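Local coordinates for protein putative aspartate aminotransferase (Thermus thermophilus, PDB 1IUG) that binds pyridoxal 5'-phosphate and probably catalyses transamination between amino acids and 2-oxo acids, with aspartate, alanine and serine as likely amino donors, at residues R89-A94 with L99-L104; E204-R209 with D214-L219; L323-A328 with Y332-V337. All coordinates share one frame; numbering follows the deposited sequence.

Interaction 1: R89-A94 with L99-L104; sequences RFYEIA and LVVERL. With PO4 (phosphate ion), chain C.
Tyr-91 lies beneath the side chain of Arg-103, whose CG sits 3.7 Å from the centroid of the tyrosine ring in a CH-pi contact over one face. The guanidinium completes a cation-pi pair over the same ring, its plane inclined by 43°. Val-101 meets the ring at its edge, CG1 being 3.4 Å from Tyr-91 CD1, and its other methyl, CG2, lies 3.5 Å from Ala-94 CB. With CG anti to the backbone N (chi1 168°), the tyrosine reaches the strand, and a water joins Tyr-91 OH (3.0 Å) to Val-101 O (2.8 Å). Replacing the tyrosine with alanine would probably strip Arg-103 of its aromatic seat, leave the water without its tyrosine partner and uncover Val-101 CG1. Leu-99 N donates to Ala-94 O (3.2 Å).

Behind this shell, Asp-105 holds Arg-103 NE in a salt bridge, and Val-101 packs on Val-78 and Val-80 of the adjacent parallel strand 77-82. On the helix, Arg-89 NH2 donates to PO4 O3 (2.7 Å) of a phosphate probably from the crystallisation liquor. Segment 89-94 runs nearly antiparallel to strand 100-104 (159°), as expected for a beta-alpha-beta unit at the sheet edge of a fold-type I pyridoxal-phosphate enzyme.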
loop_
_atom_site.group_PDB
_atom_site.type_symbol
_atom_site.label_atom_id
_atom_site.label_comp_id
_atom_site.label_asym_id
_atom_site.label_seq_id
_atom_site.Cartn_x
_atom_site.Cartn_y
_atom_site.Cartn_z
ATOM N N ARG A 89 17.324 5.506 -8.043
ATOM C CA ARG A 89 16.269 5.490 -7.041
ATOM C C ARG A 89 16.725 5.267 -5.597
ATOM O O ARG A 89 16.280 5.947 -4.664
ATOM C CB ARG A 89 15.245 4.435 -7.446
ATOM C CG ARG A 89 13.789 4.895 -7.352
ATOM C CD ARG A 89 13.064 4.280 -6.169
ATOM N NE ARG A 89 11.691 3.953 -6.557
ATOM C CZ ARG A 89 11.102 4.245 -7.714
ATOM N NH1 ARG A 89 11.780 4.881 -8.661
ATOM N NH2 ARG A 89 9.839 3.901 -7.921
ATOM N N PHE A 90 17.586 4.309 -5.388
ATOM C CA PHE A 90 18.111 4.019 -4.087
ATOM C C PHE A 90 18.913 5.187 -3.459
ATOM O O PHE A 90 18.880 5.420 -2.236
ATOM C CB PHE A 90 18.959 2.766 -4.216
ATOM C CG PHE A 90 18.558 1.625 -3.353
ATOM C CD1 PHE A 90 18.996 0.342 -3.661
ATOM C CD2 PHE A 90 17.795 1.837 -2.208
ATOM C CE1 PHE A 90 18.681 -0.719 -2.857
ATOM C CE2 PHE A 90 17.481 0.760 -1.380
ATOM C CZ PHE A 90 17.925 -0.521 -1.705
ATOM N N TYR A 91 19.658 5.881 -4.326
ATOM C CA TYR A 91 20.470 7.027 -3.973
ATOM C C TYR A 91 19.622 8.137 -3.339
ATOM O O TYR A 91 19.961 8.656 -2.274
ATOM C CB TYR A 91 21.197 7.542 -5.224
ATOM C CG TYR A 91 21.853 8.905 -5.063
ATOM C CD1 TYR A 91 22.975 9.069 -4.252
ATOM C CD2 TYR A 91 21.343 10.034 -5.717
ATOM C CE1 TYR A 91 23.573 10.320 -4.089
ATOM C CE2 TYR A 91 21.940 11.292 -5.562
ATOM C CZ TYR A 91 23.053 11.424 -4.745
ATOM O OH TYR A 91 23.649 12.655 -4.568
ATOM N N GLU A 92 18.513 8.478 -3.996
ATOM C CA GLU A 92 17.600 9.513 -3.507
ATOM C C GLU A 92 17.002 9.124 -2.158
ATOM O O GLU A 92 16.871 9.960 -1.267
ATOM C CB GLU A 92 16.485 9.776 -4.518
ATOM C CG GLU A 92 16.953 10.346 -5.857
ATOM C CD GLU A 92 15.815 10.514 -6.860
ATOM O OE1 GLU A 92 14.633 10.530 -6.445
ATOM O OE2 GLU A 92 16.099 10.628 -8.072
ATOM N N ILE A 93 16.643 7.853 -2.007
ATOM C CA ILE A 93 16.085 7.353 -0.749
ATOM C C ILE A 93 17.110 7.508 0.379
ATOM O O ILE A 93 16.760 7.886 1.500
ATOM C CB ILE A 93 15.659 5.864 -0.877
ATOM C CG1 ILE A 93 14.395 5.753 -1.733
ATOM C CG2 ILE A 93 15.441 5.237 0.506
ATOM C CD1 ILE A 93 13.950 4.334 -2.000
ATOM N N ALA A 94 18.372 7.218 0.070
ATOM C CA ALA A 94 19.458 7.324 1.044
ATOM C C ALA A 94 19.650 8.776 1.482
ATOM O O ALA A 94 19.878 9.050 2.661
ATOM C CB ALA A 94 20.748 6.766 0.459
ATOM N N LEU A 99 21.465 10.240 5.125
ATOM C CA LEU A 99 22.732 9.514 5.099
ATOM C C LEU A 99 23.767 10.225 4.231
ATOM O O LEU A 99 23.414 10.976 3.316
ATOM C CB LEU A 99 22.522 8.098 4.547
ATOM C CG LEU A 99 21.491 7.184 5.217
ATOM C CD1 LEU A 99 21.440 5.856 4.477
ATOM C CD2 LEU A 99 21.843 6.969 6.675
ATOM N N VAL A 100 25.044 9.990 4.530
ATOM C CA VAL A 100 26.133 10.566 3.746
ATOM C C VAL A 100 26.344 9.563 2.615
ATOM O O VAL A 100 26.798 8.438 2.839
ATOM C CB VAL A 100 27.422 10.728 4.580
ATOM C CG1 VAL A 100 28.459 11.502 3.780
ATOM C CG2 VAL A 100 27.118 11.448 5.887
ATOM N N VAL A 101 26.030 9.987 1.394
ATOM C CA VAL A 101 26.102 9.098 0.249
ATOM C C VAL A 101 27.169 9.316 -0.823
ATOM O O VAL A 101 27.252 10.392 -1.431
ATOM C CB VAL A 101 24.717 9.054 -0.458
ATOM C CG1 VAL A 101 24.686 7.956 -1.510
ATOM C CG2 VAL A 101 23.605 8.852 0.565
ATOM N N GLU A 102 27.968 8.273 -1.059
ATOM C CA GLU A 102 28.973 8.304 -2.115
ATOM C C GLU A 102 28.266 7.702 -3.319
ATOM O O GLU A 102 27.854 6.545 -3.302
ATOM C CB GLU A 102 30.223 7.482 -1.784
ATOM C CG GLU A 102 31.190 7.398 -2.974
ATOM C CD GLU A 102 32.580 6.921 -2.596
ATOM O OE1 GLU A 102 33.038 5.904 -3.162
ATOM O OE2 GLU A 102 33.226 7.574 -1.750
ATOM N N ARG A 103 28.147 8.506 -4.361
ATOM C CA ARG A 103 27.457 8.136 -5.580
ATOM C C ARG A 103 28.457 7.879 -6.714
ATOM O O ARG A 103 29.161 8.791 -7.152
ATOM C CB ARG A 103 26.489 9.291 -5.880
ATOM C CG ARG A 103 25.382 9.103 -6.895
ATOM C CD ARG A 103 25.851 8.811 -8.287
ATOM N NE ARG A 103 24.783 8.995 -9.276
ATOM C CZ ARG A 103 23.922 10.013 -9.306
ATOM N NH1 ARG A 103 23.972 10.978 -8.395
ATOM N NH2 ARG A 103 23.006 10.072 -10.265
ATOM N N LEU A 104 28.554 6.622 -7.142
ATOM C CA LEU A 104 29.451 6.238 -8.231
ATOM C C LEU A 104 28.650 5.981 -9.508
ATOM O O LEU A 104 27.930 4.983 -9.612
ATOM C CB LEU A 104 30.255 4.991 -7.857
ATOM C CG LEU A 104 31.207 5.082 -6.661
ATOM C CD1 LEU A 104 31.977 3.773 -6.542
ATOM C CD2 LEU A 104 32.172 6.256 -6.825
HETATM P P PO4 C . 7.885 3.301 -11.487
HETATM O O1 PO4 C . 6.688 4.247 -11.303
HETATM O O2 PO4 C . 8.891 3.873 -12.492
HETATM O O3 PO4 C . 8.572 3.018 -10.156
HETATM O O4 PO4 C . 7.313 1.959 -12.073
HETATM O O HOH W 1 25.958 12.585 -2.592
#

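Interaction 2: E204-R209 with D214-L219; sequences ERLKPR and DLAREL
Leu-206 swings its CG to the far side of its backbone N (chi1 -152°), a torsion that carries CD2 toward the first turn of helix 215-222, where it comes to rest 4.2 Å from Ala-216 CA. Asp-214 uses a similar first torsion (chi1 178°) for a different end: its carboxylate folds back over the start of the helix and presents OD1 to the amides that open it. OD1 accepts from Ala-216 N at 2.8 Å and from Arg-217 N at 3.3 Å, both weak bonds, and together they make Asp-214 the N-cap.

Pro-208 meets both Ala-216 and the capping aspartate. Its CG presses on Ala-216 CB at 3.5 Å, tighter than ordinary van der Waals contact, and its CB lies 3.9 Å from Asp-214 OD1, so that the pyrrolidine ring runs alongside both the alanine methyl and the capping carboxylate. The other oxygen, Asp-214 OD2, has Arg-217 NH1 at 3.6 Å, a long pairing of charges in which the oxygen lies well out of the guanidinium plane. Next to the turn, the backbones meet as Arg-209 O approaches Asp-214 CA at 3.9 Å.

The connection between helices 200-204 and 215-222 is thereby folded against the start of the second helix. Asn-70 OD1, on helix 60-71, accepts from Leu-215 N and more weakly from Arg-209 N, while Arg-209 NH1 reaches Phe-72 O. The buried Leu-215 packs on Ala-66 of helix 60-71 and on Leu-54 of strand 52-57.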
loop_
_atom_site.group_PDB
_atom_site.type_symbol
_atom_site.label_atom_id
_atom_site.label_comp_id
_atom_site.label_asym_id
_atom_site.label_seq_id
_atom_site.Cartn_x
_atom_site.Cartn_y
_atom_site.Cartn_z
ATOM N N GLU A 204 19.580 -8.535 14.067
ATOM C CA GLU A 204 20.269 -8.095 15.283
ATOM C C GLU A 204 20.757 -6.653 15.166
ATOM O O GLU A 204 21.023 -5.998 16.168
ATOM C CB GLU A 204 21.468 -9.000 15.564
ATOM C CG GLU A 204 21.125 -10.471 15.713
ATOM C CD GLU A 204 22.359 -11.347 15.848
ATOM O OE1 GLU A 204 22.550 -11.942 16.933
ATOM O OE2 GLU A 204 23.135 -11.443 14.871
ATOM N N ARG A 205 20.867 -6.177 13.930
ATOM C CA ARG A 205 21.345 -4.829 13.620
ATOM C C ARG A 205 20.205 -3.820 13.424
ATOM O O ARG A 205 20.449 -2.664 13.084
ATOM C CB ARG A 205 22.170 -4.888 12.328
ATOM C CG ARG A 205 23.380 -5.817 12.366
ATOM C CD ARG A 205 24.382 -5.402 13.425
ATOM N NE ARG A 205 25.065 -4.175 13.020
ATOM C CZ ARG A 205 26.043 -4.120 12.117
ATOM N NH1 ARG A 205 26.472 -5.225 11.522
ATOM N NH2 ARG A 205 26.556 -2.948 11.769
ATOM N N LEU A 206 18.969 -4.253 13.660
ATOM C CA LEU A 206 17.798 -3.399 13.461
ATOM C C LEU A 206 17.790 -2.041 14.181
ATOM O O LEU A 206 17.918 -1.968 15.403
ATOM C CB LEU A 206 16.524 -4.179 13.794
ATOM C CG LEU A 206 15.265 -3.737 13.049
ATOM C CD1 LEU A 206 15.460 -3.937 11.552
ATOM C CD2 LEU A 206 14.064 -4.530 13.538
ATOM N N LYS A 207 17.642 -0.975 13.394
ATOM C CA LYS A 207 17.588 0.404 13.890
ATOM C C LYS A 207 16.172 0.931 13.607
ATOM O O LYS A 207 15.982 1.753 12.708
ATOM C CB LYS A 207 18.579 1.297 13.128
ATOM C CG LYS A 207 20.073 1.002 13.263
ATOM C CD LYS A 207 20.566 1.110 14.693
ATOM C CE LYS A 207 22.068 0.835 14.802
ATOM N NZ LYS A 207 22.739 0.531 13.501
ATOM N N PRO A 208 15.169 0.490 14.390
ATOM C CA PRO A 208 13.769 0.906 14.223
ATOM C C PRO A 208 13.590 2.416 14.094
ATOM O O PRO A 208 14.032 3.178 14.958
ATOM C CB PRO A 208 13.106 0.384 15.498
ATOM C CG PRO A 208 13.919 -0.825 15.823
ATOM C CD PRO A 208 15.319 -0.323 15.609
ATOM N N ARG A 209 12.926 2.843 13.026
ATOM C CA ARG A 209 12.707 4.264 12.804
ATOM C C ARG A 209 11.609 4.564 11.769
ATOM O O ARG A 209 11.388 3.790 10.832
ATOM C CB ARG A 209 14.087 4.939 12.606
ATOM C CG ARG A 209 14.265 6.265 11.886
ATOM C CD ARG A 209 13.864 6.261 10.439
ATOM N NE ARG A 209 14.745 7.149 9.673
ATOM C CZ ARG A 209 16.061 6.983 9.538
ATOM N NH1 ARG A 209 16.674 5.963 10.116
ATOM N NH2 ARG A 209 16.761 7.826 8.793
ATOM N N ASP A 214 7.921 1.373 10.395
ATOM C CA ASP A 214 8.760 0.953 11.518
ATOM C C ASP A 214 8.731 -0.585 11.444
ATOM O O ASP A 214 7.686 -1.202 11.653
ATOM C CB ASP A 214 8.117 1.443 12.826
ATOM C CG ASP A 214 8.882 1.024 14.084
ATOM O OD1 ASP A 214 9.442 -0.091 14.151
ATOM O OD2 ASP A 214 8.881 1.817 15.045
ATOM N N LEU A 215 9.868 -1.192 11.122
ATOM C CA LEU A 215 9.947 -2.644 11.003
ATOM C C LEU A 215 9.911 -3.398 12.328
ATOM O O LEU A 215 9.537 -4.570 12.360
ATOM C CB LEU A 215 11.162 -3.046 10.162
ATOM C CG LEU A 215 10.928 -3.192 8.646
ATOM C CD1 LEU A 215 9.917 -2.187 8.122
ATOM C CD2 LEU A 215 12.241 -3.084 7.901
ATOM N N ALA A 216 10.259 -2.720 13.420
ATOM C CA ALA A 216 10.238 -3.341 14.744
ATOM C C ALA A 216 8.830 -3.772 15.136
ATOM O O ALA A 216 8.640 -4.910 15.578
ATOM C CB ALA A 216 10.815 -2.410 15.797
ATOM N N ARG A 217 7.831 -2.897 15.019
ATOM C CA ARG A 217 6.521 -3.410 15.385
ATOM C C ARG A 217 5.772 -4.230 14.347
ATOM O O ARG A 217 4.829 -4.939 14.678
ATOM C CB ARG A 217 5.670 -2.509 16.310
ATOM C CG ARG A 217 4.300 -1.948 15.876
ATOM C CD ARG A 217 4.277 -0.993 14.724
ATOM N NE ARG A 217 3.844 0.292 15.287
ATOM C CZ ARG A 217 4.389 1.477 15.017
ATOM N NH1 ARG A 217 5.391 1.583 14.159
ATOM N NH2 ARG A 217 4.009 2.545 15.697
ATOM N N GLU A 218 6.274 -4.221 13.115
ATOM C CA GLU A 218 5.698 -5.059 12.069
ATOM C C GLU A 218 6.226 -6.465 12.373
ATOM O O GLU A 218 5.471 -7.429 12.360
ATOM C CB GLU A 218 6.154 -4.630 10.668
ATOM C CG GLU A 218 5.355 -3.491 10.049
ATOM C CD GLU A 218 3.933 -3.875 9.637
ATOM O OE1 GLU A 218 3.456 -4.988 9.963
ATOM O OE2 GLU A 218 3.278 -3.039 8.978
ATOM N N LEU A 219 7.520 -6.555 12.701
ATOM C CA LEU A 219 8.166 -7.835 13.032
ATOM C C LEU A 219 7.457 -8.460 14.225
ATOM O O LEU A 219 7.080 -9.629 14.194
ATOM C CB LEU A 219 9.648 -7.615 13.357
ATOM C CG LEU A 219 10.631 -8.796 13.414
ATOM C CD1 LEU A 219 10.457 -9.603 14.684
ATOM C CD2 LEU A 219 10.489 -9.673 12.183
#

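Interaction 3: L323-A328 with Y332-V337; sequences LSLMGA and YEALGV
Leu-325 pushes its branched end against one side of helix 331-348 and makes the tight part of this contact. Its CD1 lies 3.7 Å from Ala-334 CB and 4.0 Å from Ala-334 CA, so one methyl presses on the helix where the side chain is short. The other methyl, CD2, meets Val-337 CG2, also at 3.7 Å. Ala-334 and Val-337 stand about one turn apart, and the fork of the leucine spans them. Leu-325 and Val-337 run past each other in opposite directions, touching alongside through single methyls. The valine offers CG2 because its first torsion (chi1 178°) sets CG1 anti to the backbone N and CG2 anti to the carbonyl carbon. All three residues are buried, and Gln-260 and Leu-264 of helix 250-270 also pack on the leucine.

The looser part lies around Glu-333, which is partly exposed. Its extended side chain brings OE2 to 3.9 Å from Ala-328 O, but the approach is not a bond. The carboxylate finds a charge partner outside the two segments: OE1 forms a salt bridge with Arg-11 NH2, and the backbone of Arg-11 is also hydrogen-bonded to Ala-328.

The contact folds the loop after strand 320-323 of the five-stranded sheet onto helix 331-348, with the Leu-325 side chain about 11 Å from that of Arg-322, predicted to bind substrate. An ST turn, Met-326 N to Ser-324 OG (3.2 Å), ties together the residues on either side of Leu-325, and Ser-324 OG is also hydrogen-bonded to Ala-283 O. The chemistry thus divides: the buried end is held by apolar packing without directional bonds, whereas at the partly exposed end loop and helix are joined indirectly, through the guanidinium and backbone of Arg-11.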
loop_
_atom_site.group_PDB
_atom_site.type_symbol
_atom_site.label_atom_id
_atom_site.label_comp_id
_atom_site.label_asym_id
_atom_site.label_seq_id
_atom_site.Cartn_x
_atom_site.Cartn_y
_atom_site.Cartn_z
ATOM N N LEU A 323 10.956 -4.999 -23.783
ATOM C CA LEU A 323 10.074 -6.117 -23.896
ATOM C C LEU A 323 10.253 -7.055 -22.741
ATOM O O LEU A 323 11.368 -7.296 -22.285
ATOM C CB LEU A 323 10.313 -6.855 -25.213
ATOM C CG LEU A 323 9.992 -6.099 -26.509
ATOM C CD1 LEU A 323 10.373 -6.940 -27.721
ATOM C CD2 LEU A 323 8.524 -5.708 -26.570
ATOM N N SER A 324 9.151 -7.599 -22.230
ATOM C CA SER A 324 9.233 -8.541 -21.116
ATOM C C SER A 324 8.153 -9.621 -21.069
ATOM O O SER A 324 6.954 -9.335 -21.144
ATOM C CB SER A 324 9.240 -7.781 -19.790
ATOM O OG SER A 324 9.380 -8.669 -18.695
ATOM N N LEU A 325 8.602 -10.863 -20.912
ATOM C CA LEU A 325 7.717 -12.017 -20.813
ATOM C C LEU A 325 7.712 -12.510 -19.369
ATOM O O LEU A 325 7.436 -13.679 -19.101
ATOM C CB LEU A 325 8.187 -13.131 -21.749
ATOM C CG LEU A 325 7.836 -12.932 -23.224
ATOM C CD1 LEU A 325 8.602 -13.903 -24.109
ATOM C CD2 LEU A 325 6.337 -13.103 -23.392
ATOM N N MET A 326 8.009 -11.597 -18.447
ATOM C CA MET A 326 8.062 -11.895 -17.018
ATOM C C MET A 326 6.701 -12.323 -16.460
ATOM O O MET A 326 6.632 -12.993 -15.427
ATOM C CB MET A 326 8.623 -10.671 -16.268
ATOM C CG MET A 326 8.713 -10.792 -14.754
ATOM S SD MET A 326 9.846 -9.570 -14.028
ATOM C CE MET A 326 9.193 -8.047 -14.693
ATOM N N GLY A 327 5.632 -11.972 -17.173
ATOM C CA GLY A 327 4.287 -12.331 -16.756
ATOM C C GLY A 327 3.954 -13.807 -16.910
ATOM O O GLY A 327 4.797 -14.596 -17.323
ATOM N N ALA A 328 2.714 -14.178 -16.600
ATOM C CA ALA A 328 2.285 -15.571 -16.689
ATOM C C ALA A 328 2.060 -16.046 -18.126
ATOM O O ALA A 328 0.927 -16.116 -18.604
ATOM C CB ALA A 328 1.031 -15.789 -15.844
ATOM N N TYR A 332 4.643 -21.651 -25.427
ATOM C CA TYR A 332 4.023 -21.305 -26.702
ATOM C C TYR A 332 3.492 -19.892 -26.880
ATOM O O TYR A 332 3.426 -19.390 -28.003
ATOM C CB TYR A 332 3.002 -22.381 -27.055
ATOM C CG TYR A 332 3.664 -23.734 -26.941
ATOM C CD1 TYR A 332 3.437 -24.553 -25.831
ATOM C CD2 TYR A 332 4.627 -24.136 -27.871
ATOM C CE1 TYR A 332 4.156 -25.727 -25.646
ATOM C CE2 TYR A 332 5.352 -25.307 -27.696
ATOM C CZ TYR A 332 5.114 -26.096 -26.581
ATOM O OH TYR A 332 5.842 -27.244 -26.390
ATOM N N GLU A 333 3.139 -19.239 -25.779
ATOM C CA GLU A 333 2.671 -17.864 -25.862
ATOM C C GLU A 333 3.894 -16.999 -26.158
ATOM O O GLU A 333 3.808 -16.015 -26.892
ATOM C CB GLU A 333 1.987 -17.447 -24.559
ATOM C CG GLU A 333 0.621 -18.088 -24.393
ATOM C CD GLU A 333 0.030 -17.899 -23.013
ATOM O OE1 GLU A 333 -1.173 -17.599 -22.930
ATOM O OE2 GLU A 333 0.754 -18.067 -22.009
ATOM N N ALA A 334 5.040 -17.413 -25.623
ATOM C CA ALA A 334 6.300 -16.710 -25.839
ATOM C C ALA A 334 6.682 -16.813 -27.316
ATOM O O ALA A 334 7.085 -15.821 -27.925
ATOM C CB ALA A 334 7.395 -17.300 -24.962
ATOM N N LEU A 335 6.541 -18.010 -27.891
ATOM C CA LEU A 335 6.847 -18.219 -29.308
ATOM C C LEU A 335 5.948 -17.319 -30.157
ATOM O O LEU A 335 6.359 -16.815 -31.203
ATOM C CB LEU A 335 6.645 -19.686 -29.708
ATOM C CG LEU A 335 7.681 -20.730 -29.277
ATOM C CD1 LEU A 335 7.274 -22.113 -29.794
ATOM C CD2 LEU A 335 9.052 -20.363 -29.819
ATOM N N GLY A 336 4.723 -17.107 -29.684
ATOM C CA GLY A 336 3.791 -16.246 -30.390
ATOM C C GLY A 336 4.255 -14.801 -30.351
ATOM O O GLY A 336 4.134 -14.083 -31.346
ATOM N N VAL A 337 4.784 -14.379 -29.201
ATOM C CA VAL A 337 5.290 -13.018 -29.018
ATOM C C VAL A 337 6.497 -12.815 -29.934
ATOM O O VAL A 337 6.678 -11.739 -30.510
ATOM C CB VAL A 337 5.721 -12.751 -27.542
ATOM C CG1 VAL A 337 6.293 -11.354 -27.402
ATOM C CG2 VAL A 337 4.540 -12.909 -26.608
#

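From the N terminus, the three contacts follow in series, and none nests within or crosses another. Interaction 1 closes the short turn between helix 85-96 and strand 100-105 at one edge of the seven-stranded sheet. Interaction 2 closes the connection from helix 200-204 to helix 215-222 beside strand 52-57, the other outermost strand of that sheet; its nearest atoms are about 6 Å from interaction 1, without touching. Interaction 3 closes the loop between strand 320-323, of the five-stranded sheet, and helix 331-348. It lies across the chain's centre from the other two, its own centre about 35 Å from interaction 1 and 39 Å from interaction 2.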